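Local coordinates for chromosome partition protein Smc (Pyrococcus yayanosii, PDB 5XEI), which probably serves in chromosome condensation and partitioning, as the ATP-hydrolysing, DNA-binding head domain and adjoining coiled coil of an SMC protein, at residues V21-K26 / K491-S496; A30-N35 / V478-D483. One frame throughout, in Å; residues are numbered along the deposited sequence.

Contact 1. Residues V21-K26 / K491-S496; sequences VIPFSK and KIIGVS
In the ABC-type ATPase head of SMC, Pro23 meets Lys491 and Ile493 where the antiparallel sheet packs against the mixed sheet. Pro23 ends the edge strand 20-23 of the antiparallel sheet. Lys491 and Ile493 lie on strand 491-498 of the mixed sheet, next to strand 28-32, which leads into the P-loop. No hydrogen bond joins the two segments. Side chains of strand 491-498 meet the ring and the carbonyl oxygen of Pro23.

Lys491 crosses the ring of Pro23 at about a right angle. Its CG lies anti to the backbone N (chi1 158°), and the chain then bends at chi3 (-68°), which places CE. Its NZ lies 3.6 Å from Pro23 CG, and its CD lies 3.7 Å from Pro23 O. The root of the same chain meets the following loop, with Lys491 CB 4.0 Å from Ser25 CB. Lys491 CD also comes near the backbone N of Ser25.

OG and the backbone N of Ser25 bond within the turn, to Gly27 N and Thr29 OG1.

Phe24 points away from strand 491-498. It packs on Ile4 and Leu7 of strand 3-10, so the turn is held to the antiparallel sheet on that side. The backbone of Phe24 also bonds to Glu5.

Ile493 is buried and gives the apolar part of the contact. Its side chain points toward the edge strand and crosses the Pro23 ring obliquely. Ile493 CD1 lies 3.9 Å from Pro23 O and 4.1 Å from Pro23 CD.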
ATOM      1  N   VAL A  21      33.621 -14.179  24.461  1.00 47.14           N
ATOM      2  CA  VAL A  21      33.265 -14.635  23.119  1.00 54.63           C
ATOM      3  C   VAL A  21      32.639 -16.018  23.211  1.00 52.58           C
ATOM      4  O   VAL A  21      33.276 -16.980  23.658  1.00 61.97           O
ATOM      5  CB  VAL A  21      34.477 -14.650  22.182  1.00 52.01           C
ATOM      6  CG1 VAL A  21      34.056 -15.178  20.834  1.00 52.88           C
ATOM      7  CG2 VAL A  21      35.067 -13.249  22.076  1.00 44.92           C
ATOM      8  N   ILE A  22      31.386 -16.130  22.779  1.00 46.39           N
ATOM      9  CA  ILE A  22      30.652 -17.367  22.914  1.00 48.38           C
ATOM     10  C   ILE A  22      30.406 -17.923  21.503  1.00 49.70           C
ATOM     11  O   ILE A  22      29.625 -17.346  20.742  1.00 49.27           O
ATOM     12  CB  ILE A  22      29.342 -17.153  23.674  1.00 44.99           C
ATOM     13  CG1 ILE A  22      29.683 -16.495  25.014  1.00 47.49           C
ATOM     14  CG2 ILE A  22      28.594 -18.473  23.824  1.00 51.36           C
ATOM     15  CD1 ILE A  22      28.490 -16.142  25.865  1.00 46.38           C
ATOM     16  N   PRO A  23      31.078 -18.997  21.121  1.00 53.94           N
ATOM     17  CA  PRO A  23      30.906 -19.545  19.774  1.00 56.73           C
ATOM     18  C   PRO A  23      29.769 -20.553  19.750  1.00 55.68           C
ATOM     19  O   PRO A  23      29.479 -21.241  20.733  1.00 58.90           O
ATOM     20  CB  PRO A  23      32.261 -20.218  19.523  1.00 55.92           C
ATOM     21  CG  PRO A  23      32.608 -20.767  20.918  1.00 57.25           C
ATOM     22  CD  PRO A  23      31.987 -19.825  21.935  1.00 53.54           C
ATOM     23  N   PHE A  24      29.112 -20.632  18.600  1.00 50.40           N
ATOM     24  CA  PHE A  24      27.880 -21.393  18.469  1.00 49.02           C
ATOM     25  C   PHE A  24      28.007 -22.423  17.358  1.00 51.02           C
ATOM     26  O   PHE A  24      28.436 -22.095  16.245  1.00 53.15           O
ATOM     27  CB  PHE A  24      26.705 -20.460  18.192  1.00 48.42           C
ATOM     28  CG  PHE A  24      26.257 -19.707  19.396  1.00 50.23           C
ATOM     29  CD1 PHE A  24      25.979 -20.382  20.575  1.00 49.51           C
ATOM     30  CD2 PHE A  24      26.138 -18.334  19.367  1.00 48.03           C
ATOM     31  CE1 PHE A  24      25.569 -19.706  21.697  1.00 44.87           C
ATOM     32  CE2 PHE A  24      25.737 -17.649  20.486  1.00 50.83           C
ATOM     33  CZ  PHE A  24      25.453 -18.336  21.657  1.00 51.04           C
ATOM     34  N   SER A  25      27.637 -23.660  17.670  1.00 50.14           N
ATOM     35  CA  SER A  25      27.438 -24.672  16.648  1.00 48.67           C
ATOM     36  C   SER A  25      26.385 -24.198  15.647  1.00 54.08           C
ATOM     37  O   SER A  25      25.430 -23.489  16.003  1.00 51.05           O
ATOM     38  CB  SER A  25      27.016 -25.995  17.306  1.00 52.83           C
ATOM     39  OG  SER A  25      26.535 -26.951  16.376  1.00 58.53           O
ATOM     40  N   LYS A  26      26.582 -24.575  14.373  1.00 51.73           N
ATOM     41  CA  LYS A  26      25.557 -24.332  13.364  1.00 48.71           C
ATOM     42  C   LYS A  26      24.273 -25.088  13.677  1.00 50.90           C
ATOM     43  O   LYS A  26      23.189 -24.646  13.285  1.00 55.21           O
ATOM     44  CB  LYS A  26      26.071 -24.717  11.983  1.00 46.94           C
ATOM     45  CG  LYS A  26      25.198 -24.237  10.812  1.00 56.93           C
ATOM     46  CD  LYS A  26      25.631 -24.928   9.507  1.00 56.56           C
ATOM     47  CE  LYS A  26      25.302 -24.133   8.260  1.00 54.42           C
ATOM     48  NZ  LYS A  26      26.184 -24.571   7.122  1.00 59.99           N
ATOM     49  N   LYS A 491      27.433 -29.322  20.554  1.00 56.80           N
ATOM     50  CA  LYS A 491      28.384 -28.557  21.343  1.00 52.95           C
ATOM     51  C   LYS A 491      27.718 -28.205  22.665  1.00 53.52           C
ATOM     52  O   LYS A 491      26.501 -27.995  22.721  1.00 53.52           O
ATOM     53  CB  LYS A 491      28.832 -27.285  20.615  1.00 51.14           C
ATOM     54  CG  LYS A 491      29.382 -26.203  21.548  1.00 59.66           C
ATOM     55  CD  LYS A 491      29.858 -24.943  20.804  1.00 61.40           C
ATOM     56  CE  LYS A 491      31.098 -25.232  19.978  1.00 65.45           C
ATOM     57  NZ  LYS A 491      31.786 -24.001  19.540  1.00 65.81           N
ATOM     58  N   ILE A 492      28.514 -28.180  23.734  1.00 53.13           N
ATOM     59  CA  ILE A 492      28.059 -27.781  25.059  1.00 48.87           C
ATOM     60  C   ILE A 492      28.923 -26.618  25.526  1.00 55.37           C
ATOM     61  O   ILE A 492      30.156 -26.680  25.449  1.00 60.83           O
ATOM     62  CB  ILE A 492      28.118 -28.943  26.065  1.00 52.31           C
ATOM     63  CG1 ILE A 492      27.335 -30.146  25.532  1.00 53.37           C
ATOM     64  CG2 ILE A 492      27.562 -28.514  27.410  1.00 46.33           C
ATOM     65  CD1 ILE A 492      27.759 -31.472  26.141  1.00 60.83           C
ATOM     66  N   ILE A 493      28.270 -25.550  25.975  1.00 54.48           N
ATOM     67  CA  ILE A 493      28.920 -24.400  26.590  1.00 47.55           C
ATOM     68  C   ILE A 493      28.568 -24.445  28.069  1.00 48.40           C
ATOM     69  O   ILE A 493      27.385 -24.528  28.431  1.00 42.71           O
ATOM     70  CB  ILE A 493      28.454 -23.067  25.963  1.00 47.78           C
ATOM     71  CG1 ILE A 493      28.854 -22.935  24.485  1.00 44.78           C
ATOM     72  CG2 ILE A 493      28.926 -21.879  26.786  1.00 50.18           C
ATOM     73  CD1 ILE A 493      30.331 -22.850  24.236  1.00 52.66           C
ATOM     74  N   GLY A 494      29.586 -24.401  28.923  1.00 54.36           N
ATOM     75  CA  GLY A 494      29.382 -24.356  30.356  1.00 42.08           C
ATOM     76  C   GLY A 494      29.454 -22.932  30.866  1.00 45.82           C
ATOM     77  O   GLY A 494      30.220 -22.113  30.354  1.00 45.48           O
ATOM     78  N   VAL A 495      28.647 -22.644  31.892  1.00 43.91           N
ATOM     79  CA  VAL A 495      28.530 -21.306  32.460  1.00 45.21           C
ATOM     80  C   VAL A 495      28.464 -21.447  33.975  1.00 42.74           C
ATOM     81  O   VAL A 495      27.520 -22.037  34.499  1.00 47.42           O
ATOM     82  CB  VAL A 495      27.294 -20.565  31.941  1.00 48.24           C
ATOM     83  CG1 VAL A 495      27.024 -19.295  32.791  1.00 49.84           C
ATOM     84  CG2 VAL A 495      27.481 -20.203  30.489  1.00 43.87           C
ATOM     85  N   SER A 496      29.447 -20.894  34.676  1.00 48.84           N
ATOM     86  CA  SER A 496      29.518 -20.988  36.134  1.00 56.85           C
ATOM     87  C   SER A 496      29.912 -19.642  36.731  1.00 52.06           C
ATOM     88  O   SER A 496      30.459 -18.787  36.030  1.00 51.53           O
ATOM     89  CB  SER A 496      30.547 -22.029  36.563  1.00 50.32           C
ATOM     90  OG  SER A 496      31.802 -21.718  35.963  1.00 55.45           O
TER

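Contact 2. Residues A30-N35 / V478-D483; sequences AIVGAN and VITLRD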
ATOM      1  N   ALA A  30      24.189 -26.204  23.417  1.00 47.18           N
ATOM      2  CA  ALA A  30      23.515 -26.249  24.710  1.00 48.57           C
ATOM      3  C   ALA A  30      24.298 -25.451  25.753  1.00 51.55           C
ATOM      4  O   ALA A  30      25.437 -25.799  26.092  1.00 40.83           O
ATOM      5  CB  ALA A  30      23.331 -27.696  25.170  1.00 51.85           C
ATOM      6  N   ILE A  31      23.678 -24.392  26.266  1.00 50.78           N
ATOM      7  CA  ILE A  31      24.192 -23.658  27.416  1.00 49.63           C
ATOM      8  C   ILE A  31      23.731 -24.370  28.687  1.00 53.05           C
ATOM      9  O   ILE A  31      22.522 -24.516  28.921  1.00 47.94           O
ATOM     10  CB  ILE A  31      23.706 -22.203  27.413  1.00 47.59           C
ATOM     11  CG1 ILE A  31      23.791 -21.557  26.012  1.00 43.82           C
ATOM     12  CG2 ILE A  31      24.477 -21.419  28.449  1.00 46.67           C
ATOM     13  CD1 ILE A  31      25.159 -21.489  25.442  1.00 43.45           C
ATOM     14  N   VAL A  32      24.690 -24.800  29.519  1.00 52.43           N
ATOM     15  CA  VAL A  32      24.376 -25.483  30.772  1.00 55.41           C
ATOM     16  C   VAL A  32      25.153 -24.857  31.922  1.00 54.45           C
ATOM     17  O   VAL A  32      26.224 -24.273  31.741  1.00 53.14           O
ATOM     18  CB  VAL A  32      24.649 -27.003  30.723  1.00 52.74           C
ATOM     19  CG1 VAL A  32      23.812 -27.639  29.636  1.00 53.49           C
ATOM     20  CG2 VAL A  32      26.130 -27.283  30.522  1.00 42.38           C
ATOM     21  N   GLY A  33      24.590 -25.003  33.112  1.00 47.68           N
ATOM     22  CA  GLY A  33      25.093 -24.421  34.336  1.00 39.74           C
ATOM     23  C   GLY A  33      24.012 -24.425  35.389  1.00 46.05           C
ATOM     24  O   GLY A  33      22.825 -24.600  35.101  1.00 47.00           O
ATOM     25  N   ALA A  34      24.430 -24.218  36.639  1.00 46.84           N
ATOM     26  CA  ALA A  34      23.499 -24.343  37.752  1.00 48.17           C
ATOM     27  C   ALA A  34      22.593 -23.123  37.853  1.00 54.60           C
ATOM     28  O   ALA A  34      22.814 -22.091  37.205  1.00 56.20           O
ATOM     29  CB  ALA A  34      24.248 -24.525  39.072  1.00 52.80           C
ATOM     30  N   ASN A  35      21.571 -23.247  38.704  1.00 53.99           N
ATOM     31  CA  ASN A  35      20.694 -22.121  39.022  1.00 55.38           C
ATOM     32  C   ASN A  35      21.507 -20.920  39.490  1.00 51.50           C
ATOM     33  O   ASN A  35      22.197 -20.991  40.509  1.00 46.88           O
ATOM     34  CB  ASN A  35      19.696 -22.521  40.109  1.00 60.64           C
ATOM     35  CG  ASN A  35      18.859 -23.719  39.719  1.00 71.54           C
ATOM     36  OD1 ASN A  35      18.283 -23.754  38.625  1.00 70.01           O
ATOM     37  ND2 ASN A  35      18.800 -24.724  40.607  1.00 69.06           N
ATOM     38  N   VAL A 478      20.036 -23.910  23.255  1.00 41.85           N
ATOM     39  CA  VAL A 478      19.172 -24.323  24.368  1.00 43.65           C
ATOM     40  C   VAL A 478      19.892 -24.126  25.699  1.00 45.04           C
ATOM     41  O   VAL A 478      20.950 -24.719  25.934  1.00 48.07           O
ATOM     42  CB  VAL A 478      18.700 -25.777  24.233  1.00 46.20           C
ATOM     43  CG1 VAL A 478      17.826 -26.135  25.429  1.00 49.02           C
ATOM     44  CG2 VAL A 478      17.932 -25.990  22.936  1.00 41.75           C
ATOM     45  N   ILE A 479      19.294 -23.326  26.578  1.00 48.88           N
ATOM     46  CA  ILE A 479      19.835 -23.050  27.906  1.00 50.02           C
ATOM     47  C   ILE A 479      19.134 -23.970  28.895  1.00 50.80           C
ATOM     48  O   ILE A 479      17.955 -23.783  29.208  1.00 51.10           O
ATOM     49  CB  ILE A 479      19.644 -21.584  28.308  1.00 52.13           C
ATOM     50  CG1 ILE A 479      20.150 -20.639  27.228  1.00 50.89           C
ATOM     51  CG2 ILE A 479      20.363 -21.276  29.619  1.00 51.26           C
ATOM     52  CD1 ILE A 479      19.813 -19.205  27.554  1.00 52.23           C
ATOM     53  N   THR A 480      19.868 -24.949  29.406  1.00 50.49           N
ATOM     54  CA  THR A 480      19.249 -26.040  30.135  1.00 59.62           C
ATOM     55  C   THR A 480      20.197 -26.522  31.223  1.00 61.59           C
ATOM     56  O   THR A 480      21.345 -26.082  31.323  1.00 62.21           O
ATOM     57  CB  THR A 480      18.874 -27.190  29.187  1.00 58.40           C
ATOM     58  OG1 THR A 480      18.187 -28.207  29.917  1.00 63.61           O
ATOM     59  CG2 THR A 480      20.109 -27.812  28.569  1.00 54.23           C
ATOM     60  N   LEU A 481      19.697 -27.441  32.044  1.00 66.32           N
ATOM     61  CA  LEU A 481      20.541 -28.161  32.990  1.00 73.88           C
ATOM     62  C   LEU A 481      20.240 -29.656  32.985  1.00 65.72           C
ATOM     63  O   LEU A 481      20.840 -30.395  33.776  1.00 71.85           O
ATOM     64  CB  LEU A 481      20.374 -27.564  34.391  1.00 63.48           C
ATOM     65  CG  LEU A 481      18.908 -27.486  34.787  1.00 65.06           C
ATOM     66  CD1 LEU A 481      18.544 -28.710  35.602  1.00 74.20           C
ATOM     67  CD2 LEU A 481      18.611 -26.201  35.523  1.00 65.45           C
ATOM     68  N   ARG A 482      19.352 -30.113  32.106  1.00 62.07           N
ATOM     69  CA  ARG A 482      18.893 -31.495  32.068  1.00 68.73           C
ATOM     70  C   ARG A 482      19.809 -32.340  31.191  1.00 67.41           C
ATOM     71  O   ARG A 482      20.105 -31.973  30.048  1.00 66.27           O
ATOM     72  CB  ARG A 482      17.458 -31.550  31.550  1.00 65.79           C
ATOM     73  CG  ARG A 482      16.581 -30.432  32.095  1.00 70.12           C
ATOM     74  CD  ARG A 482      16.166 -30.693  33.536  1.00 70.56           C
ATOM     75  NE  ARG A 482      15.430 -31.950  33.671  1.00 74.08           N
ATOM     76  CZ  ARG A 482      14.110 -32.069  33.541  1.00 76.05           C
ATOM     77  NH1 ARG A 482      13.365 -31.004  33.261  1.00 78.28           N
ATOM     78  NH2 ARG A 482      13.530 -33.254  33.689  1.00 66.75           N
ATOM     79  N   ASP A 483      20.241 -33.482  31.730  1.00 71.43           N
ATOM     80  CA  ASP A 483      21.316 -34.243  31.099  1.00 70.07           C
ATOM     81  C   ASP A 483      20.884 -34.820  29.761  1.00 65.76           C
ATOM     82  O   ASP A 483      21.696 -34.913  28.830  1.00 60.13           O
ATOM     83  CB  ASP A 483      21.792 -35.342  32.051  1.00 73.73           C
ATOM     84  CG  ASP A 483      22.070 -34.810  33.460  1.00 94.96           C
ATOM     85  OD1 ASP A 483      21.193 -34.983  34.337  1.00103.78           O
ATOM     86  OD2 ASP A 483      23.150 -34.209  33.689  1.00 99.29           O
TER
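Ile31 O is gripped by two groups of strand 475-480. Thr480 N donates a nearly straight hydrogen bond of 2.7 Å (166° at the hydrogen), and the CA-H of Ile479 makes a CH...O contact. Strands 28-32 and 475-480 are parallel neighbours in the central sheet of a P-loop NTPase. Strand 28-32 leads into the Walker A loop, where Ala34 and Asn35 are predicted ATP-site residues. A second bond of the ladder, from Ile31 N to Val478 O, is 2.8 Å long but more bent, at 134°.

Side chains alternate between the two faces. On one, Ile31 and Ile479 lie side by side and point the same way; Ile479 CG1 is 3.9 Å from both CB and CG1 of Ile31. Both isoleucines also touch Lys39 of the P-loop. On the other face, Val32 CG1 meets Thr480 CG2 at 3.9 Å.

Thr480 OG1 lies anti to the backbone N (chi1 -176°) and accepts from Arg482 N at 3.1 Å, an ST turn. OG1 is also hydrogen-bonded to Asp452, in the loop after the Walker B strand 445-449. Arg482 is the N-cap of helix 483-488.

Leu481 lies beside the start of the P-loop. Its CB is 3.9 Å from Gly33 O, and its CD2 is 4.0 Å from Asn35 OD1.

In the fold
The two contacts sit in the same ATPase head, with centres about 11 Å apart. Strand 28-32 of contact 2 lies between strands 475-480 and 491-498, so it ties contact 2 to contact 1. Probable backbone hydrogen bonds run from Ile493 N to Ala30 O (2.8 Å) and from Val32 N to Ile493 O (2.9 Å). Ile493 CB also packs on Ile31 CD1 at 3.7 Å. Contact 2 holds part of the predicted ATP site itself. In contact 1, strand 491-498 lies one strand over in the same sheet. The Ile493 side chain is about 8 Å from that of Lys39, a predicted ATP-site residue that Val495 touches. Along the chain, contact 2 is nested inside the loop closed by contact 1.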